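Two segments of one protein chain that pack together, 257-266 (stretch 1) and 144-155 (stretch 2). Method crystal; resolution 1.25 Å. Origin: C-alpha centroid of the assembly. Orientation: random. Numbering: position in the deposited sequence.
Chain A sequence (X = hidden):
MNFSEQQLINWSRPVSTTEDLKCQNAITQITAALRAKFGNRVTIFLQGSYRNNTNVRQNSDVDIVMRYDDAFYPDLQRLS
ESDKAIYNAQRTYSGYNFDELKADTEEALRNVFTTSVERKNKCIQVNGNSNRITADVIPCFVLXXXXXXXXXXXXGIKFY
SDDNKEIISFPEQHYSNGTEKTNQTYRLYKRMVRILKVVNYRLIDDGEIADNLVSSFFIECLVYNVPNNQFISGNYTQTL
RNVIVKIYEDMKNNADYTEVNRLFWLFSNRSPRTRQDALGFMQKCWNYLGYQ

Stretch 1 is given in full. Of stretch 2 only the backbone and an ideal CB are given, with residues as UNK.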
# COMPACT_ATOMS: atom_id res chain seq x y z
N TYR A 257 0.73 -5.44 17.33
CA TYR A 257 0.86 -5.82 15.94
C TYR A 257 2.10 -5.18 15.33
O TYR A 257 2.46 -4.05 15.66
CB TYR A 257 -0.38 -5.33 15.18
CG TYR A 257 -1.59 -6.23 15.21
CD1 TYR A 257 -1.75 -7.22 16.18
CD2 TYR A 257 -2.58 -6.11 14.24
CE1 TYR A 257 -2.86 -8.06 16.17
CE2 TYR A 257 -3.67 -6.94 14.23
CZ TYR A 257 -3.81 -7.91 15.18
OH TYR A 257 -4.92 -8.71 15.11
N THR A 258 2.72 -5.89 14.40
CA THR A 258 3.80 -5.31 13.61
C THR A 258 3.26 -4.79 12.28
O THR A 258 2.20 -5.19 11.81
CB THR A 258 4.92 -6.32 13.34
OG1 THR A 258 4.47 -7.29 12.39
CG2 THR A 258 5.36 -7.04 14.60
N GLU A 259 4.03 -3.90 11.66
CA GLU A 259 3.85 -3.64 10.24
C GLU A 259 4.21 -4.91 9.48
O GLU A 259 4.86 -5.81 10.01
CB GLU A 259 4.70 -2.45 9.80
CG GLU A 259 4.23 -1.15 10.47
CD GLU A 259 4.94 0.11 10.00
OE1 GLU A 259 5.98 0.00 9.33
OE2 GLU A 259 4.44 1.21 10.30
N VAL A 260 3.75 -4.99 8.22
CA VAL A 260 4.10 -6.13 7.39
C VAL A 260 5.61 -6.28 7.30
O VAL A 260 6.13 -7.40 7.25
CB VAL A 260 3.47 -6.01 5.99
CG1 VAL A 260 3.88 -7.20 5.13
CG2 VAL A 260 1.96 -5.92 6.07
N ASN A 261 6.35 -5.16 7.30
CA ASN A 261 7.80 -5.21 7.21
C ASN A 261 8.46 -5.86 8.42
O ASN A 261 9.65 -6.18 8.35
CB ASN A 261 8.37 -3.80 6.98
CG ASN A 261 8.02 -2.82 8.08
OD1 ASN A 261 8.11 -3.12 9.26
ND2 ASN A 261 7.60 -1.63 7.68
N ARG A 262 7.73 -6.06 9.52
CA ARG A 262 8.22 -6.71 10.74
C ARG A 262 9.38 -5.96 11.39
O ARG A 262 10.05 -6.51 12.27
CB ARG A 262 8.60 -8.18 10.52
CG ARG A 262 7.41 -9.10 10.43
CD ARG A 262 7.81 -10.56 10.51
NE ARG A 262 6.74 -11.37 11.08
CZ ARG A 262 6.58 -12.67 10.86
NH1 ARG A 262 7.42 -13.32 10.07
NH2 ARG A 262 5.57 -13.31 11.42
N LEU A 263 9.61 -4.72 10.98
CA LEU A 263 10.69 -3.92 11.53
C LEU A 263 10.21 -2.92 12.56
O LEU A 263 11.00 -2.49 13.40
CB LEU A 263 11.39 -3.14 10.41
CG LEU A 263 12.15 -4.01 9.40
CD1 LEU A 263 12.45 -3.20 8.16
CD2 LEU A 263 13.42 -4.53 10.03
N PHE A 264 8.94 -2.54 12.51
CA PHE A 264 8.37 -1.51 13.36
C PHE A 264 6.96 -1.91 13.74
O PHE A 264 6.32 -2.72 13.07
CB PHE A 264 8.45 -0.15 12.68
CG PHE A 264 9.86 0.27 12.42
CD1 PHE A 264 10.61 0.83 13.43
CD2 PHE A 264 10.45 0.04 11.19
CE1 PHE A 264 11.92 1.19 13.21
CE2 PHE A 264 11.76 0.41 10.97
CZ PHE A 264 12.50 0.98 11.98
N TRP A 265 6.50 -1.35 14.85
CA TRP A 265 5.18 -1.66 15.38
C TRP A 265 4.11 -0.91 14.59
O TRP A 265 4.29 0.25 14.23
CB TRP A 265 5.08 -1.22 16.84
CG TRP A 265 5.96 -1.94 17.80
CD1 TRP A 265 6.96 -1.39 18.56
CD2 TRP A 265 5.91 -3.33 18.15
NE1 TRP A 265 7.53 -2.35 19.35
CE2 TRP A 265 6.91 -3.55 19.12
CE3 TRP A 265 5.12 -4.40 17.74
CZ2 TRP A 265 7.14 -4.81 19.68
CZ3 TRP A 265 5.35 -5.65 18.29
CH2 TRP A 265 6.35 -5.84 19.25
N LEU A 266 2.98 -1.57 14.39
CA LEU A 266 1.86 -0.92 13.72
C LEU A 266 1.33 0.23 14.54
O LEU A 266 1.03 1.31 14.00
CB LEU A 266 0.76 -1.94 13.46
CG LEU A 266 -0.45 -1.42 12.68
CD1 LEU A 266 -0.06 -0.85 11.34
CD2 LEU A 266 -1.49 -2.53 12.52
N UNK A 144 18.22 4.78 6.18
CA UNK A 144 18.70 3.70 7.03
C UNK A 144 18.28 3.99 8.46
O UNK A 144 18.52 5.09 8.96
CB UNK A 144 20.22 3.54 6.92
N UNK A 145 17.64 3.00 9.09
CA UNK A 145 17.17 3.16 10.46
C UNK A 145 17.33 1.85 11.21
O UNK A 145 17.12 0.76 10.66
CB UNK A 145 15.71 3.62 10.49
N UNK A 146 17.67 1.95 12.49
CA UNK A 146 17.78 0.77 13.33
C UNK A 146 16.40 0.30 13.75
O UNK A 146 15.57 1.09 14.21
CB UNK A 146 18.65 1.06 14.56
N UNK A 147 16.15 -1.00 13.59
CA UNK A 147 14.94 -1.65 14.06
C UNK A 147 15.26 -2.34 15.38
O UNK A 147 16.09 -3.25 15.41
CB UNK A 147 14.40 -2.64 13.03
N UNK A 148 14.58 -1.93 16.45
CA UNK A 148 14.72 -2.66 17.70
C UNK A 148 14.00 -4.00 17.64
O UNK A 148 14.43 -4.97 18.29
CB UNK A 148 14.18 -1.83 18.87
N UNK A 149 12.92 -4.09 16.86
CA UNK A 149 12.20 -5.36 16.75
C UNK A 149 13.11 -6.47 16.25
O UNK A 149 13.07 -7.59 16.76
CB UNK A 149 11.00 -5.21 15.82
N UNK A 150 13.92 -6.17 15.24
CA UNK A 150 14.84 -7.15 14.68
C UNK A 150 16.29 -6.92 15.07
O UNK A 150 17.16 -7.71 14.68
CB UNK A 150 14.72 -7.15 13.15
N UNK A 151 16.58 -5.88 15.84
CA UNK A 151 17.94 -5.56 16.26
C UNK A 151 18.90 -5.50 15.07
O UNK A 151 19.99 -6.08 15.09
CB UNK A 151 18.43 -6.59 17.28
N UNK A 152 18.48 -4.79 14.03
CA UNK A 152 19.32 -4.62 12.85
C UNK A 152 19.03 -3.26 12.23
O UNK A 152 17.93 -2.71 12.36
CB UNK A 152 19.08 -5.74 11.84
N UNK A 153 20.02 -2.73 11.52
CA UNK A 153 19.78 -1.59 10.64
C UNK A 153 19.03 -2.07 9.41
O UNK A 153 19.37 -3.10 8.82
CB UNK A 153 21.09 -0.91 10.25
N UNK A 154 18.00 -1.32 9.03
CA UNK A 154 17.19 -1.63 7.87
C UNK A 154 17.24 -0.48 6.89
O UNK A 154 17.29 0.69 7.28
CB UNK A 154 15.75 -1.93 8.28
N UNK A 155 17.18 -0.82 5.61
CA UNK A 155 17.20 0.18 4.55
C UNK A 155 15.81 0.29 3.93
O UNK A 155 15.21 -0.72 3.54
CB UNK A 155 18.24 -0.17 3.49

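Stretch 2 is a hairpin: strands at 144-147 and 152-155, joined by a turn. The backbone pairs 145 with 154 and 147 with 152.

Position 144 has nothing of stretch 1 near its ideal CB. Open space suits almost any polar residue. It is Lys 144, extended and out of reach.

At 145 CA-to-CB points toward stretch 1, with the ideal CB 4.4 Å from Phe 264 CZ. An aliphatic residue, or a long chain with an apolar stem, would suit. It is Arg 145, and the end of its chain leads away.

Position 146 points away from stretch 1, so a polar, aliphatic or aromatic residue could stand here. It is Phe 146. Its contact is through the backbone: Phe 146 O lies 3.8 Å from Phe 264 CE1.

Position 147 points toward stretch 1. Its ideal CB is 3.4 Å from Leu 263 O and 4.2 Å from Phe 264 CZ. Room is short and a carbonyl is at hand, so a small residue suits, preferably a donor: serine, perhaps threonine or cysteine. It is Ser 147, chi1 t. Ser 147 OG donates to Leu 263 O at 2.7 Å.

Position 148 points sideways, and many polar residues would fit. It is Thr 148, whose side chain makes no contact with stretch 1.

Position 149 points toward stretch 1. The ideal CB is 3.6 Å from Leu 263 O, and the Trp 265 indole lies further along. A branched aliphatic or methionine would suit. It is Leu 149, which has the largest covered area of stretch 2. Leu 149 CD1 sits over one face of the indole, 3.3 Å from Trp 265 NE1, in a CH-pi contact. Leu 149 CD2 lies 4.0 Å from Thr 258 CG2. A water accepts from Leu 149 N and donates to Leu 263 O.

At 150 the ideal CB is 4.8 Å from Arg 262 O. A long donor such as glutamine, lysine or arginine could reach that carbonyl. It is Gln 150. Gln 150 NE2 donates to Arg 262 O at 3.0 Å. Within the turn, Gln 150 N donates to Ser 147 OG.

Position 151 has positive phi, which favours glycine, asparagine or aspartate but tolerates others; it is Ser 151, out of reach. Position 152 points sideways, and strand angles suit a beta-branched residue; it is Val 152. Position 153 points away and could be polar; it is Glu 153.

At 154 the ideal CB is already 3.5 Å from Leu 263 CD1, so a small residue fits best. It is Ala 154, whose CB packs against that methyl.

Position 155 points away, so polar or charged residues suit. It is Glu 155.

Stretch 2 (144-155) KRFSTLQSVEAE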
# COMPACT_ATOMS: atom_id res chain seq x y z
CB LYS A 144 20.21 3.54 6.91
CG LYS A 144 20.59 3.16 5.50
CD LYS A 144 22.05 2.88 5.31
CE LYS A 144 22.26 2.34 3.92
NZ LYS A 144 23.68 2.07 3.63
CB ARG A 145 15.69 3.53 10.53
CG ARG A 145 15.40 4.97 10.17
CD ARG A 145 16.13 5.94 11.08
NE ARG A 145 16.06 7.31 10.56
CZ ARG A 145 14.97 8.06 10.59
NH1 ARG A 145 13.84 7.59 11.10
NH2 ARG A 145 15.00 9.29 10.10
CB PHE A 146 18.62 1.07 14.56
CG PHE A 146 18.96 -0.14 15.36
CD1 PHE A 146 19.96 -1.00 14.95
CD2 PHE A 146 18.27 -0.43 16.52
CE1 PHE A 146 20.27 -2.13 15.68
CE2 PHE A 146 18.58 -1.56 17.26
CZ PHE A 146 19.58 -2.41 16.84
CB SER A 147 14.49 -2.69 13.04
OG SER A 147 13.51 -3.55 13.61
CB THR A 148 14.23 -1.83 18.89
OG1 THR A 148 12.86 -1.47 18.71
CG2 THR A 148 15.07 -0.57 19.03
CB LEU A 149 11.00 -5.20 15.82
CG LEU A 149 9.65 -4.87 16.45
CD1 LEU A 149 9.71 -3.58 17.24
CD2 LEU A 149 8.57 -4.81 15.38
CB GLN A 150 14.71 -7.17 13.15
CG GLN A 150 13.38 -7.73 12.67
CD GLN A 150 13.35 -7.98 11.18
OE1 GLN A 150 14.39 -8.23 10.56
NE2 GLN A 150 12.16 -7.92 10.59
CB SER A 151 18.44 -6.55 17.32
OG SER A 151 17.63 -6.51 18.49
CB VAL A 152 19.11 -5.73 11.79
CG1 VAL A 152 19.41 -7.10 12.36
CG2 VAL A 152 17.69 -5.67 11.23
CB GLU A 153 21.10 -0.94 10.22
CG GLU A 153 20.89 0.33 9.41
CD GLU A 153 22.19 0.95 8.94
OE1 GLU A 153 22.83 0.38 8.04
OE2 GLU A 153 22.56 2.02 9.47
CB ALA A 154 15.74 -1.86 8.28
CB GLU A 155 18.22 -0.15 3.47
CG GLU A 155 18.26 0.93 2.41
CD GLU A 155 19.28 0.68 1.33
OE1 GLU A 155 20.37 0.15 1.64
OE2 GLU A 155 18.98 1.02 0.16
O HOH W 1 11.84 -1.40 15.87
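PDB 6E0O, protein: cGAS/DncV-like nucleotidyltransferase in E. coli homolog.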